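Conserved Archaeal protein (Sulfolobus acidocaldarius, PDB 4OPD) reduces the double bonds of geranylgeranyl chains with an FAD cofactor, saturating the isoprenoid lipids that become archaeal membranes. Local coordinates at the FDA/GRG site. Residues are numbered along the deposited sequence; one frame, centred on the assembly and turned at random.

The FDA/GRG site. Residues 12-13, 15, 36-37, 46-49, 51, 92, 122-123, 158-159, 163, 216, 218, 289, 298-302. With FDA (dihydroflavine-adenine dinucleotide), chain B; GRG (geranylgeranyl diphosphate), chain C.
The reduced flavin FDA lies almost wholly buried, its adenine in a Rossmann-type fold whose glycine loop includes Gly13 and Gly15. Asp36, CG anti to the backbone N (chi1 -161°), grips the adenosine ribose: OD2 takes the 3'-hydroxyl FDA O3B on its syn lone pair at 2.6 Å, while OD1 is met by the 2'-hydroxyl O2B from above the carboxylate plane. An alanine here would remove both acceptors and would probably loosen the ribose.

On the adenine rim, Ala123 N donates to FDA N1A at 3.0 Å and its carbonyl accepts from N6A; Ser163 OG, set between backbone N and carbonyl carbon (chi1 64°), accepts from N6A and donates to FDA N7A at 2.8 Å. Ile12 CG2 and Thr158 CG2 pack on one purine face, against its six- and five-membered rings respectively.

Along the ribityl chain, Asp289 OD1 accepts from O3' on its syn lone pair, Lys46 NZ reaches O2' through a bent chain, and Lys302 NZ bonds O4'. Backbone reads the flavin: FDA N3 donates to Ala51 O at 2.7 Å, Ala51 N donates to O4, and Lys302 N donates to O2, at a helix start that may polarise the ring.

Geranylgeranyl diphosphate, partly occupied and poorly ordered, brings its terminal methyl C20 over the Trp218 six-membered ring, 3.5 Å from the centroid. Tyr216 OH, tied to His298 O at 2.5 Å, lies beside the C17–C18 double bond. The site holds reduced flavin against an isoprenoid chain for hydrogenation.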
ATOM      1  N   ILE A  12     -11.507  -4.148  12.381  1.00 11.69           N
ATOM      2  CA  ILE A  12     -11.433  -2.742  12.753  1.00 11.83           C
ATOM      3  C   ILE A  12     -10.921  -1.929  11.574  1.00 15.59           C
ATOM      4  O   ILE A  12      -9.747  -2.016  11.210  1.00 15.71           O
ATOM      5  CB  ILE A  12     -10.513  -2.508  13.960  1.00 12.00           C
ATOM      6  CG1 ILE A  12     -10.881  -3.444  15.119  1.00 15.53           C
ATOM      7  CG2 ILE A  12     -10.573  -1.044  14.386  1.00 14.72           C
ATOM      8  CD1 ILE A  12      -9.930  -3.341  16.298  1.00 14.87           C
ATOM      9  N   GLY A  13     -11.806  -1.141  10.978  1.00 11.62           N
ATOM     10  CA  GLY A  13     -11.471  -0.429   9.759  1.00 11.34           C
ATOM     11  C   GLY A  13     -12.164  -1.035   8.559  1.00 17.31           C
ATOM     12  O   GLY A  13     -12.137  -2.253   8.371  1.00 14.40           O
ATOM     13  N   GLY A  15     -11.780   0.186   5.119  1.00 19.17           N
ATOM     14  CA  GLY A  15     -11.209   0.601   3.847  1.00 18.41           C
ATOM     15  C   GLY A  15     -11.058  -0.584   2.904  1.00 17.34           C
ATOM     16  O   GLY A  15     -11.711  -1.605   3.094  1.00 14.19           O
ATOM     17  N   ASP A  36     -16.177   1.048  11.618  1.00 14.05           N
ATOM     18  CA  ASP A  36     -15.361   2.141  11.096  1.00 15.17           C
ATOM     19  C   ASP A  36     -15.734   3.464  11.754  1.00 14.12           C
ATOM     20  O   ASP A  36     -16.912   3.758  11.976  1.00 14.79           O
ATOM     21  CB  ASP A  36     -15.484   2.241   9.568  1.00 16.64           C
ATOM     22  CG  ASP A  36     -14.331   3.018   8.940  1.00 19.05           C
ATOM     23  OD1 ASP A  36     -14.300   4.255   9.100  1.00 15.22           O
ATOM     24  OD2 ASP A  36     -13.458   2.400   8.285  1.00 14.31           O
ATOM     25  N   SER A  37     -14.721   4.262  12.066  1.00 14.19           N
ATOM     26  CA  SER A  37     -14.921   5.566  12.703  1.00 14.69           C
ATOM     27  C   SER A  37     -15.728   6.528  11.838  1.00 15.14           C
ATOM     28  O   SER A  37     -16.354   7.463  12.352  1.00 15.96           O
ATOM     29  CB  SER A  37     -13.569   6.209  13.028  1.00 18.01           C
ATOM     30  OG  SER A  37     -12.861   5.451  13.999  1.00 18.77           O
ATOM     31  N   LYS A  46     -10.422   8.138   2.014  1.00 11.98           N
ATOM     32  CA  LYS A  46      -9.050   8.589   2.246  1.00 11.50           C
ATOM     33  C   LYS A  46      -8.462   9.067   0.924  1.00 16.57           C
ATOM     34  O   LYS A  46      -8.679   8.414  -0.100  1.00 17.22           O
ATOM     35  CB  LYS A  46      -8.181   7.467   2.821  1.00 16.06           C
ATOM     36  CG  LYS A  46      -6.733   7.881   3.062  1.00 10.44           C
ATOM     37  CD  LYS A  46      -5.862   6.669   3.451  1.00 10.95           C
ATOM     38  CE  LYS A  46      -5.596   5.758   2.268  1.00 15.59           C
ATOM     39  NZ  LYS A  46      -4.698   6.377   1.234  1.00 13.26           N
ATOM     40  N   PRO A  47      -7.735  10.201   0.939  1.00 14.02           N
ATOM     41  CA  PRO A  47      -7.048  10.630  -0.291  1.00 14.99           C
ATOM     42  C   PRO A  47      -6.293   9.490  -0.958  1.00 13.74           C
ATOM     43  O   PRO A  47      -5.583   8.713  -0.319  1.00 14.26           O
ATOM     44  CB  PRO A  47      -6.086  11.709   0.206  1.00 14.78           C
ATOM     45  CG  PRO A  47      -6.827  12.320   1.373  1.00 17.42           C
ATOM     46  CD  PRO A  47      -7.477  11.126   2.059  1.00 16.79           C
ATOM     47  N   CYS A  48      -6.467   9.391  -2.266  1.00 12.73           N
ATOM     48  CA  CYS A  48      -5.824   8.355  -3.045  1.00 13.00           C
ATOM     49  C   CYS A  48      -5.846   8.789  -4.503  1.00 14.39           C
ATOM     50  O   CYS A  48      -6.665   9.624  -4.896  1.00 16.10           O
ATOM     51  CB  CYS A  48      -6.538   7.013  -2.863  1.00 14.99           C
ATOM     52  SG  CYS A  48      -5.761   5.595  -3.690  1.00 15.91           S
ATOM     53  N   GLY A  49      -4.933   8.243  -5.299  1.00 15.19           N
ATOM     54  CA  GLY A  49      -4.952   8.489  -6.726  1.00 13.89           C
ATOM     55  C   GLY A  49      -6.059   7.680  -7.371  1.00 15.28           C
ATOM     56  O   GLY A  49      -6.440   7.960  -8.505  1.00 18.90           O
ATOM     57  N   ALA A  51      -6.139   4.593  -8.419  1.00 14.50           N
ATOM     58  CA  ALA A  51      -5.776   3.692  -9.510  1.00 14.82           C
ATOM     59  C   ALA A  51      -5.457   2.297  -8.995  1.00 14.24           C
ATOM     60  O   ALA A  51      -4.655   2.136  -8.064  1.00 19.37           O
ATOM     61  CB  ALA A  51      -4.593   4.238 -10.276  1.00 14.64           C
ATOM     62  N   GLY A  92      -1.023  -2.117 -19.633  1.00 29.51           N
ATOM     63  CA  GLY A  92      -1.647  -3.006 -18.674  1.00 33.52           C
ATOM     64  C   GLY A  92      -3.012  -2.476 -18.279  1.00 31.21           C
ATOM     65  O   GLY A  92      -3.218  -1.265 -18.190  1.00 31.78           O
ATOM     66  N   THR A 122     -15.689   3.672  16.810  1.00 14.88           N
ATOM     67  CA  THR A 122     -14.235   3.594  16.945  1.00 13.34           C
ATOM     68  C   THR A 122     -13.817   2.536  17.968  1.00 14.84           C
ATOM     69  O   THR A 122     -14.315   2.518  19.094  1.00 16.97           O
ATOM     70  CB  THR A 122     -13.659   4.953  17.359  1.00 13.71           C
ATOM     71  OG1 THR A 122     -14.052   5.942  16.396  1.00 15.08           O
ATOM     72  CG2 THR A 122     -12.133   4.910  17.444  1.00 16.97           C
ATOM     73  N   ALA A 123     -12.912   1.650  17.570  1.00 12.24           N
ATOM     74  CA  ALA A 123     -12.299   0.715  18.518  1.00 18.63           C
ATOM     75  C   ALA A 123     -11.308   1.498  19.355  1.00 17.15           C
ATOM     76  O   ALA A 123     -10.280   1.945  18.840  1.00 16.54           O
ATOM     77  CB  ALA A 123     -11.615  -0.435  17.799  1.00 20.09           C
ATOM     78  N   THR A 158      -6.732  -0.585  10.327  1.00 12.74           N
ATOM     79  CA  THR A 158      -6.960   0.826  10.641  1.00 14.14           C
ATOM     80  C   THR A 158      -6.168   1.791   9.767  1.00 11.63           C
ATOM     81  O   THR A 158      -6.118   2.976  10.065  1.00 13.91           O
ATOM     82  CB  THR A 158      -6.591   1.139  12.092  1.00 11.31           C
ATOM     83  OG1 THR A 158      -5.223   0.765  12.308  1.00 14.28           O
ATOM     84  CG2 THR A 158      -7.504   0.382  13.061  1.00 11.45           C
ATOM     85  N   GLY A 159      -5.520   1.282   8.726  1.00 14.17           N
ATOM     86  CA  GLY A 159      -4.737   2.140   7.854  1.00 16.33           C
ATOM     87  C   GLY A 159      -3.494   2.641   8.571  1.00 15.25           C
ATOM     88  O   GLY A 159      -3.088   2.089   9.601  1.00 13.71           O
ATOM     89  N   SER A 163      -4.214   2.482  14.815  1.00 12.96           N
ATOM     90  CA  SER A 163      -4.772   3.033  16.042  1.00 14.15           C
ATOM     91  C   SER A 163      -5.200   1.988  17.080  1.00 16.56           C
ATOM     92  O   SER A 163      -5.608   2.337  18.188  1.00 16.79           O
ATOM     93  CB  SER A 163      -5.959   3.925  15.683  1.00 11.45           C
ATOM     94  OG  SER A 163      -6.996   3.151  15.101  1.00 15.13           O
ATOM     95  N   TYR A 216       6.948  11.129  -6.344  1.00 12.50           N
ATOM     96  CA  TYR A 216       6.682  11.570  -7.700  1.00  9.30           C
ATOM     97  C   TYR A 216       5.412  12.378  -7.804  1.00 12.31           C
ATOM     98  O   TYR A 216       4.600  12.366  -6.892  1.00 15.11           O
ATOM     99  CB  TYR A 216       6.613  10.382  -8.653  1.00 14.56           C
ATOM    100  CG  TYR A 216       5.577   9.303  -8.378  1.00 16.95           C
ATOM    101  CD1 TYR A 216       4.239   9.486  -8.718  1.00 11.11           C
ATOM    102  CD2 TYR A 216       5.956   8.067  -7.867  1.00 22.25           C
ATOM    103  CE1 TYR A 216       3.305   8.488  -8.526  1.00 15.55           C
ATOM    104  CE2 TYR A 216       5.023   7.055  -7.667  1.00 22.56           C
ATOM    105  CZ  TYR A 216       3.701   7.272  -7.998  1.00 20.97           C
ATOM    106  OH  TYR A 216       2.763   6.279  -7.817  1.00 19.30           O
ATOM    107  N   TRP A 218       1.876  12.969 -10.127  1.00 13.40           N
ATOM    108  CA  TRP A 218       1.055  12.171 -11.024  1.00 14.63           C
ATOM    109  C   TRP A 218      -0.144  12.932 -11.583  1.00 16.84           C
ATOM    110  O   TRP A 218      -0.593  13.936 -11.044  1.00 17.98           O
ATOM    111  CB  TRP A 218       0.571  10.892 -10.324  1.00 12.42           C
ATOM    112  CG  TRP A 218      -0.485  11.063  -9.249  1.00 13.65           C
ATOM    113  CD1 TRP A 218      -1.838  11.164  -9.431  1.00 16.38           C
ATOM    114  CD2 TRP A 218      -0.270  11.084  -7.831  1.00 13.08           C
ATOM    115  NE1 TRP A 218      -2.472  11.273  -8.216  1.00 15.07           N
ATOM    116  CE2 TRP A 218      -1.533  11.222  -7.218  1.00 17.93           C
ATOM    117  CE3 TRP A 218       0.870  11.005  -7.018  1.00 14.95           C
ATOM    118  CZ2 TRP A 218      -1.688  11.295  -5.835  1.00 18.67           C
ATOM    119  CZ3 TRP A 218       0.715  11.071  -5.646  1.00 12.18           C
ATOM    120  CH2 TRP A 218      -0.556  11.215  -5.065  1.00 16.38           C
ATOM    121  N   ASP A 289      -2.587  -0.740   5.072  1.00 12.68           N
ATOM    122  CA  ASP A 289      -1.550   0.229   5.450  1.00 12.17           C
ATOM    123  C   ASP A 289      -1.065  -0.001   6.883  1.00 12.67           C
ATOM    124  O   ASP A 289       0.099   0.229   7.197  1.00  8.90           O
ATOM    125  CB  ASP A 289      -2.061   1.666   5.328  1.00 12.03           C
ATOM    126  CG  ASP A 289      -2.180   2.146   3.871  1.00 10.12           C
ATOM    127  OD1 ASP A 289      -1.851   1.394   2.915  1.00 12.41           O
ATOM    128  OD2 ASP A 289      -2.600   3.309   3.695  1.00 13.36           O
ATOM    129  N   HIS A 298       6.156   2.153  -6.307  1.00 15.05           N
ATOM    130  CA  HIS A 298       5.138   3.018  -6.899  1.00 14.96           C
ATOM    131  C   HIS A 298       4.045   3.475  -5.916  1.00 17.76           C
ATOM    132  O   HIS A 298       3.200   4.294  -6.277  1.00 18.57           O
ATOM    133  CB  HIS A 298       4.508   2.371  -8.151  1.00 16.63           C
ATOM    134  CG  HIS A 298       3.792   1.072  -7.931  1.00 17.44           C
ATOM    135  ND1 HIS A 298       2.796   0.904  -6.992  1.00 17.66           N
ATOM    136  CD2 HIS A 298       3.862  -0.096  -8.614  1.00 11.81           C
ATOM    137  CE1 HIS A 298       2.318  -0.325  -7.075  1.00 15.19           C
ATOM    138  NE2 HIS A 298       2.933  -0.946  -8.067  1.00 19.94           N
ATOM    139  N   GLY A 299       4.064   2.971  -4.686  1.00 15.30           N
ATOM    140  CA  GLY A 299       3.220   3.542  -3.653  1.00 15.67           C
ATOM    141  C   GLY A 299       1.791   3.051  -3.711  1.00 12.85           C
ATOM    142  O   GLY A 299       0.911   3.543  -2.976  1.00 14.85           O
ATOM    143  N   GLY A 300       1.549   2.054  -4.554  1.00 11.77           N
ATOM    144  CA  GLY A 300       0.201   1.540  -4.717  1.00 13.84           C
ATOM    145  C   GLY A 300      -0.133   0.548  -3.632  1.00 12.23           C
ATOM    146  O   GLY A 300       0.602  -0.405  -3.420  1.00 10.45           O
ATOM    147  N   GLY A 301      -1.238   0.767  -2.927  1.00  9.65           N
ATOM    148  CA  GLY A 301      -1.573  -0.111  -1.834  1.00  8.36           C
ATOM    149  C   GLY A 301      -3.017  -0.571  -1.800  1.00 14.04           C
ATOM    150  O   GLY A 301      -3.363  -1.343  -0.932  1.00 15.34           O
ATOM    151  N   LYS A 302      -3.864  -0.122  -2.728  1.00 11.05           N
ATOM    152  CA  LYS A 302      -5.240  -0.619  -2.712  1.00 11.25           C
ATOM    153  C   LYS A 302      -5.283  -2.088  -3.146  1.00 11.26           C
ATOM    154  O   LYS A 302      -5.949  -2.900  -2.508  1.00 16.24           O
ATOM    155  CB  LYS A 302      -6.162   0.243  -3.582  1.00 18.57           C
ATOM    156  CG  LYS A 302      -6.573   1.527  -2.848  1.00 21.77           C
ATOM    157  CD  LYS A 302      -7.823   2.144  -3.419  1.00 21.12           C
ATOM    158  CE  LYS A 302      -8.547   2.961  -2.337  1.00 20.44           C
ATOM    159  NZ  LYS A 302      -7.647   3.923  -1.636  1.00 15.09           N
TER
HETATM  160  PA  FDA B 501      -7.574   3.080   4.833  1.00 16.63           P
HETATM  161  O1A FDA B 501      -6.895   4.176   5.546  1.00 12.45           O
HETATM  162  O2A FDA B 501      -8.126   3.342   3.427  1.00 17.70           O
HETATM  163  O5B FDA B 501      -8.784   2.647   5.752  1.00 12.50           O
HETATM  164  C5B FDA B 501      -8.605   2.605   7.181  1.00 10.90           C
HETATM  165  C4B FDA B 501      -9.973   2.721   7.817  1.00 12.94           C
HETATM  166  O4B FDA B 501      -9.876   2.410   9.221  1.00 13.88           O
HETATM  167  C3B FDA B 501     -10.624   4.105   7.714  1.00 12.08           C
HETATM  168  O3B FDA B 501     -11.880   3.990   7.052  1.00 15.18           O
HETATM  169  C2B FDA B 501     -10.700   4.592   9.173  1.00 12.45           C
HETATM  170  O2B FDA B 501     -11.897   5.322   9.431  1.00 13.86           O
HETATM  171  C1B FDA B 501     -10.723   3.279   9.942  1.00 18.37           C
HETATM  172  N9A FDA B 501     -10.222   3.314  11.312  1.00 18.23           N
HETATM  173  C8A FDA B 501      -8.982   3.725  11.733  1.00 18.99           C
HETATM  174  N7A FDA B 501      -8.779   3.581  13.022  1.00 15.73           N
HETATM  175  C5A FDA B 501      -9.977   3.053  13.487  1.00 15.56           C
HETATM  176  C6A FDA B 501     -10.409   2.668  14.770  1.00 14.40           C
HETATM  177  N6A FDA B 501      -9.640   2.725  15.863  1.00 13.51           N
HETATM  178  N1A FDA B 501     -11.662   2.169  14.884  1.00 17.70           N
HETATM  179  C2A FDA B 501     -12.426   2.087  13.793  1.00 14.13           C
HETATM  180  N3A FDA B 501     -12.119   2.391  12.531  1.00 13.52           N
HETATM  181  C4A FDA B 501     -10.871   2.875  12.443  1.00 16.80           C
HETATM  182  N1  FDA B 501      -2.924   3.085  -3.763  1.00 15.57           N
HETATM  183  C2  FDA B 501      -3.226   2.553  -4.992  1.00 13.17           C
HETATM  184  O2  FDA B 501      -3.317   1.342  -5.167  1.00 15.12           O
HETATM  185  N3  FDA B 501      -3.454   3.443  -6.010  1.00 10.40           N
HETATM  186  C4  FDA B 501      -3.275   4.810  -5.975  1.00 10.55           C
HETATM  187  O4  FDA B 501      -3.694   5.512  -6.893  1.00 11.45           O
HETATM  188  C4X FDA B 501      -2.782   5.275  -4.745  1.00 18.65           C
HETATM  189  N5  FDA B 501      -2.525   6.592  -4.608  1.00 14.05           N
HETATM  190  C5X FDA B 501      -2.423   7.163  -3.355  1.00 16.75           C
HETATM  191  C6  FDA B 501      -2.463   8.540  -3.188  1.00 12.29           C
HETATM  192  C7  FDA B 501      -2.406   9.122  -1.933  1.00 14.57           C
HETATM  193  C7M FDA B 501      -2.513  10.618  -1.803  1.00 15.76           C
HETATM  194  C8  FDA B 501      -2.268   8.307  -0.799  1.00 13.47           C
HETATM  195  C8M FDA B 501      -2.242   8.912   0.578  1.00 10.81           C
HETATM  196  C9  FDA B 501      -2.221   6.919  -0.957  1.00 11.98           C
HETATM  197  C9A FDA B 501      -2.308   6.343  -2.222  1.00 10.32           C
HETATM  198  N10 FDA B 501      -2.304   4.945  -2.423  1.00 11.95           N
HETATM  199  C10 FDA B 501      -2.679   4.431  -3.649  1.00 14.44           C
HETATM  200  C1' FDA B 501      -2.241   4.011  -1.274  1.00 12.39           C
HETATM  201  C2' FDA B 501      -3.642   3.486  -0.929  1.00 13.81           C
HETATM  202  O2' FDA B 501      -4.608   4.541  -0.968  1.00 12.27           O
HETATM  203  C3' FDA B 501      -3.642   2.828   0.451  1.00 10.69           C
HETATM  204  O3' FDA B 501      -2.589   1.877   0.478  1.00 13.71           O
HETATM  205  C4' FDA B 501      -4.929   2.052   0.769  1.00 10.23           C
HETATM  206  O4' FDA B 501      -6.102   2.827   0.519  1.00 14.54           O
HETATM  207  C5' FDA B 501      -4.948   1.515   2.185  1.00 10.51           C
HETATM  208  O5' FDA B 501      -6.236   0.930   2.484  1.00 14.18           O
HETATM  209  P   FDA B 501      -6.559   0.480   3.971  1.00 14.07           P
HETATM  210  O1P FDA B 501      -7.884  -0.178   4.005  1.00 15.01           O
HETATM  211  O2P FDA B 501      -5.413  -0.344   4.557  1.00 12.78           O
HETATM  212  O3P FDA B 501      -6.555   1.835   4.785  1.00 14.32           O
HETATM  213  C20 GRG C 502      -0.266   7.628  -6.733  0.90 17.16           C
HETATM  214  C19 GRG C 502       0.675   6.968  -4.384  0.90 12.85           C
HETATM  215  C18 GRG C 502       0.193   6.566  -5.760  0.90 24.22           C
HETATM  216  C17 GRG C 502       0.166   5.267  -6.120  0.90 26.50           C
HETATM  217  C16 GRG C 502      -0.310   4.863  -7.498  0.90 18.25           C
HETATM  218  C14 GRG C 502       0.839   3.483 -10.004  0.90 22.24           C
HETATM  219  C13 GRG C 502      -0.278   2.991  -9.111  0.90 23.98           C
HETATM  220  C15 GRG C 502      -0.273   3.350  -7.639  0.90 22.42           C
HETATM  221  C12 GRG C 502      -1.293   2.251  -9.600  0.90 22.15           C
HETATM  222  C11 GRG C 502      -1.423   1.852 -11.054  0.90 21.16           C
HETATM  223  C9  GRG C 502      -2.415   0.712 -11.117  0.90 23.21           C
HETATM  224  C8  GRG C 502      -2.854   0.459 -12.537  0.90 22.32           C
HETATM  225  C10 GRG C 502      -4.011   1.230 -13.137  0.90 18.97           C
HETATM  226  C7  GRG C 502      -2.211  -0.460 -13.276  0.90 24.70           C
HETATM  227  C6  GRG C 502      -2.654  -0.703 -14.700  0.90 33.72           C
HETATM  228  C5  GRG C 502      -1.508  -0.345 -15.619  0.90 37.63           C
HETATM  229  C3  GRG C 502      -0.566  -1.526 -15.731  0.90 37.11           C
HETATM  230  C4  GRG C 502       0.789  -1.336 -16.372  0.90 25.02           C
HETATM  231  C2  GRG C 502      -0.935  -2.743 -15.266  0.90 44.19           C
HETATM  232  C1  GRG C 502       0.002  -3.926 -15.376  0.90 55.91           C
HETATM  233  O1  GRG C 502      -0.638  -5.075 -14.868  0.90 63.34           O
HETATM  234  PA  GRG C 502      -0.516  -6.413 -15.700  0.90103.60           P
HETATM  235  O1A GRG C 502       0.507  -7.320 -15.050  0.90107.53           O
HETATM  236  O3A GRG C 502      -0.040  -6.051 -17.170  0.90123.42           O
HETATM  237  O2A GRG C 502      -1.861  -7.101 -15.737  0.90 98.54           O
HETATM  238  PB  GRG C 502      -0.362  -6.897 -18.473  0.90 85.71           P
HETATM  239  O1B GRG C 502       0.420  -6.331 -19.641  0.90 75.81           O
HETATM  240  O2B GRG C 502       0.035  -8.342 -18.255  0.90 86.16           O
HETATM  241  O3B GRG C 502      -1.849  -6.812 -18.755  0.90 85.56           O
HETATM  242  O   HOH W   1      -4.939  -1.056   7.192  1.00 13.96           O
HETATM  243  O   HOH W   2     -10.155   4.898   2.471  1.00 14.01           O
HETATM  244  O   HOH W   3      -4.077   4.577   5.470  1.00 15.20           O